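Local coordinates for probable transcriptional regulator, LysR family protein (Rhodococcus sp., PDB 2QL3) that probably acts as a DNA-binding transcriptional regulator of the LysR family, of which this chain is the C-terminal substrate-binding domain, at residues Q43-E51 with A58-W69. Residues are numbered along the deposited sequence; the frame is centred on the assembly and turned at random.
With PO4 (phosphate ion), chain O; PO4 (phosphate ion), chain Q.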
# COMPACT_ATOMS: atom_id res chain seq x y z
N GLN A 43 2.51 12.86 5.74
CA GLN A 43 1.85 14.12 6.01
C GLN A 43 2.77 15.35 6.09
O GLN A 43 2.57 16.29 5.35
CB GLN A 43 1.01 13.97 7.26
CG GLN A 43 0.47 15.25 7.81
CD GLN A 43 -0.28 15.03 9.11
OE1 GLN A 43 -1.47 15.28 9.16
NE2 GLN A 43 0.43 14.61 10.18
N ASN A 44 3.74 15.37 7.01
CA ASN A 44 4.67 16.53 7.08
C ASN A 44 5.53 16.73 5.84
O ASN A 44 5.84 17.86 5.47
CB ASN A 44 5.55 16.49 8.32
CG ASN A 44 4.73 16.37 9.62
OD1 ASN A 44 3.52 16.51 9.60
ND2 ASN A 44 5.40 16.17 10.75
N ARG A 45 5.96 15.64 5.24
CA ARG A 45 6.89 15.72 4.15
C ARG A 45 6.17 16.36 2.99
O ARG A 45 6.74 17.26 2.35
CB ARG A 45 7.53 14.35 3.81
CG ARG A 45 8.46 13.82 4.91
CD ARG A 45 8.99 12.36 4.61
NE ARG A 45 9.39 12.21 3.21
CZ ARG A 45 10.66 12.10 2.77
NH1 ARG A 45 10.90 12.03 1.48
NH2 ARG A 45 11.67 12.10 3.63
N LEU A 46 4.91 16.01 2.75
CA LEU A 46 4.13 16.64 1.61
C LEU A 46 3.94 18.15 1.89
O LEU A 46 4.12 19.00 1.02
CB LEU A 46 2.76 15.97 1.41
CG LEU A 46 2.24 15.91 -0.07
CD1 LEU A 46 3.14 14.93 -0.80
CD2 LEU A 46 0.83 15.46 -0.20
N ARG A 47 3.65 18.49 3.15
CA ARG A 47 3.44 19.90 3.53
C ARG A 47 4.73 20.72 3.32
O ARG A 47 4.73 21.85 2.80
CB ARG A 47 2.96 19.96 5.00
CG ARG A 47 3.02 21.34 5.66
CD ARG A 47 2.44 21.31 7.10
NE ARG A 47 3.53 21.12 8.05
CZ ARG A 47 3.68 20.10 8.87
NH1 ARG A 47 2.71 19.14 8.96
NH2 ARG A 47 4.78 20.09 9.65
N THR A 48 5.83 20.11 3.76
CA THR A 48 7.17 20.63 3.62
C THR A 48 7.59 20.84 2.16
O THR A 48 8.18 21.86 1.82
CB THR A 48 8.11 19.63 4.36
OG1 THR A 48 8.14 20.05 5.73
CG2 THR A 48 9.50 19.66 3.80
N GLN A 49 7.29 19.88 1.31
CA GLN A 49 7.53 20.00 -0.13
C GLN A 49 6.68 21.11 -0.75
O GLN A 49 7.21 21.99 -1.46
CB GLN A 49 7.39 18.62 -0.82
CG GLN A 49 8.52 17.70 -0.40
CD GLN A 49 8.26 16.18 -0.59
OE1 GLN A 49 8.81 15.35 0.15
NE2 GLN A 49 7.47 15.83 -1.58
N LEU A 50 5.38 21.11 -0.45
CA LEU A 50 4.49 22.19 -0.92
C LEU A 50 4.94 23.60 -0.46
O LEU A 50 4.95 24.55 -1.26
CB LEU A 50 3.03 21.95 -0.53
CG LEU A 50 1.92 22.68 -1.35
CD1 LEU A 50 1.81 22.21 -2.78
CD2 LEU A 50 0.54 22.48 -0.73
N GLU A 51 5.30 23.76 0.80
CA GLU A 51 5.81 25.07 1.28
C GLU A 51 7.04 25.52 0.50
O GLU A 51 7.20 26.72 0.24
CB GLU A 51 6.14 25.10 2.78
CG GLU A 51 4.95 25.05 3.73
CD GLU A 51 4.22 26.37 3.88
OE1 GLU A 51 4.84 27.48 3.74
OE2 GLU A 51 2.98 26.29 4.15
N ALA A 58 -1.31 19.55 -4.29
CA ALA A 58 -1.41 18.33 -3.49
C ALA A 58 -2.87 17.85 -3.53
O ALA A 58 -3.83 18.68 -3.52
CB ALA A 58 -0.98 18.64 -2.04
N ILE A 59 -3.05 16.54 -3.61
CA ILE A 59 -4.33 15.91 -3.44
C ILE A 59 -4.31 15.31 -2.05
O ILE A 59 -3.51 14.42 -1.76
CB ILE A 59 -4.58 14.79 -4.45
CG1 ILE A 59 -4.40 15.32 -5.91
CG2 ILE A 59 -5.95 14.16 -4.23
CD1 ILE A 59 -5.27 16.47 -6.28
N VAL A 60 -5.18 15.82 -1.16
CA VAL A 60 -5.11 15.44 0.25
C VAL A 60 -6.47 15.32 0.90
O VAL A 60 -7.46 15.86 0.40
CB VAL A 60 -4.26 16.46 1.11
CG1 VAL A 60 -2.82 16.36 0.77
CG2 VAL A 60 -4.74 17.90 0.93
N TYR A 61 -6.55 14.63 2.04
CA TYR A 61 -7.72 14.80 2.87
C TYR A 61 -7.69 16.16 3.54
O TYR A 61 -6.66 16.61 4.02
CB TYR A 61 -7.82 13.74 3.97
CG TYR A 61 -7.72 12.29 3.56
CD1 TYR A 61 -8.74 11.66 2.85
CD2 TYR A 61 -6.63 11.53 3.96
CE1 TYR A 61 -8.67 10.30 2.55
CE2 TYR A 61 -6.53 10.16 3.62
CZ TYR A 61 -7.57 9.56 2.92
OH TYR A 61 -7.51 8.21 2.59
N ASP A 62 -8.84 16.82 3.62
CA ASP A 62 -8.93 18.10 4.32
C ASP A 62 -9.10 17.79 5.80
O ASP A 62 -10.23 17.86 6.34
CB ASP A 62 -10.11 18.89 3.77
CG ASP A 62 -10.23 20.31 4.34
OD1 ASP A 62 -9.31 20.87 5.00
OD2 ASP A 62 -11.31 20.85 4.11
N LEU A 63 -7.99 17.37 6.41
CA LEU A 63 -7.81 17.16 7.86
C LEU A 63 -6.46 17.77 8.28
O LEU A 63 -5.40 17.47 7.69
CB LEU A 63 -7.82 15.65 8.23
CG LEU A 63 -9.08 14.85 7.91
CD1 LEU A 63 -8.88 13.39 8.06
CD2 LEU A 63 -10.25 15.32 8.79
N ASP A 64 -6.51 18.66 9.27
CA ASP A 64 -5.29 19.24 9.88
C ASP A 64 -4.39 20.00 8.86
O ASP A 64 -3.17 19.95 8.95
CB ASP A 64 -4.45 18.12 10.60
CG ASP A 64 -5.28 17.22 11.60
OD1 ASP A 64 -6.11 17.76 12.35
OD2 ASP A 64 -5.05 15.96 11.70
N LEU A 65 -4.97 20.68 7.87
CA LEU A 65 -4.19 21.33 6.82
C LEU A 65 -3.85 22.74 7.30
O LEU A 65 -4.60 23.29 8.08
CB LEU A 65 -5.01 21.39 5.51
CG LEU A 65 -5.46 20.06 4.87
CD1 LEU A 65 -6.20 20.31 3.55
CD2 LEU A 65 -4.28 19.08 4.67
N SER A 66 -2.76 23.35 6.85
CA SER A 66 -2.59 24.78 7.15
C SER A 66 -3.71 25.60 6.56
O SER A 66 -4.18 25.35 5.45
CB SER A 66 -1.30 25.40 6.63
OG SER A 66 -0.61 24.47 5.85
N PRO A 67 -4.12 26.63 7.31
CA PRO A 67 -4.89 27.73 6.74
C PRO A 67 -4.20 28.45 5.58
O PRO A 67 -4.88 29.21 4.90
CB PRO A 67 -5.07 28.70 7.93
CG PRO A 67 -4.96 27.86 9.12
CD PRO A 67 -3.92 26.80 8.77
N GLU A 68 -2.89 28.23 5.36
CA GLU A 68 -2.17 28.92 4.26
C GLU A 68 -2.53 28.32 2.87
O GLU A 68 -2.15 28.87 1.83
CB GLU A 68 -0.63 28.88 4.47
CG GLU A 68 0.01 29.90 5.53
CD GLU A 68 1.52 30.23 5.27
OE1 GLU A 68 2.45 29.44 5.63
OE2 GLU A 68 1.80 31.34 4.72
N TRP A 69 -3.23 27.17 2.88
CA TRP A 69 -3.57 26.40 1.68
C TRP A 69 -4.97 26.69 1.20
O TRP A 69 -5.93 26.64 1.95
CB TRP A 69 -3.44 24.90 1.98
CG TRP A 69 -1.97 24.44 2.21
CD1 TRP A 69 -0.86 25.24 2.45
CD2 TRP A 69 -1.51 23.09 2.30
NE1 TRP A 69 0.25 24.46 2.67
CE2 TRP A 69 -0.11 23.13 2.56
CE3 TRP A 69 -2.14 21.85 2.17
CZ2 TRP A 69 0.66 21.98 2.67
CZ3 TRP A 69 -1.37 20.69 2.26
CH2 TRP A 69 0.02 20.76 2.54
P PO4 O . 5.63 12.61 8.57
O1 PO4 O . 4.30 13.25 8.84
O2 PO4 O . 6.06 12.87 7.11
O3 PO4 O . 6.76 13.16 9.36
O4 PO4 O . 5.49 11.08 8.78
P PO4 Q . 14.63 12.86 0.83
O1 PO4 Q . 13.68 14.05 0.79
O2 PO4 Q . 15.89 13.19 0.04
O3 PO4 Q . 15.00 12.57 2.28
O4 PO4 Q . 13.95 11.64 0.23
O HOH W 1 -2.83 14.23 11.85
O HOH W 2 -1.07 18.41 10.09
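The indole of W69 takes L50 on a face and R47 at its rim. L50 CD2 lies 3.4 Å from the centroid of the six-membered ring of W69, only 14° off the ring normal, a CH-pi contact centred on the ring. L50 reaches this point with CG anti to its backbone N (chi1 -158°), and S66 OG stands over the opposite face of the indole, offset toward the rim. In the ring plane, R47 CA meets W69 CZ2 at 3.6 Å, which sets the ring edge directly against the helix backbone. Replacing W69 by an alanine would remove the indole, and L50 CD2 would probably lose its aromatic partner while a gap opened beside R47. One turn earlier on the helix, L46 CD2 touches V60 CG1 at 3.9 Å and also reaches A58 CB, apolar packing of helix 43-51 against strand 58-61 with the axes at 142°. The helix thus runs roughly antiparallel to a strand of the mixed sheet, as in the alpha/beta, periplasmic-binding-protein-like fold of LysR effector domains. The side of E51 and D64, both exposed, is looser: no direct hydrogen bond crosses the contact, and water fills in. There E51 OE2 and E68 OE1 sit 3.5 Å apart, like charges that may raise the carboxylates' proton affinity. At the helix start, two waters link Q43 OE1 to D64: one donates to D64 OD2, the other to D64 O at 2.8 Å, its bond to Q43 being weak.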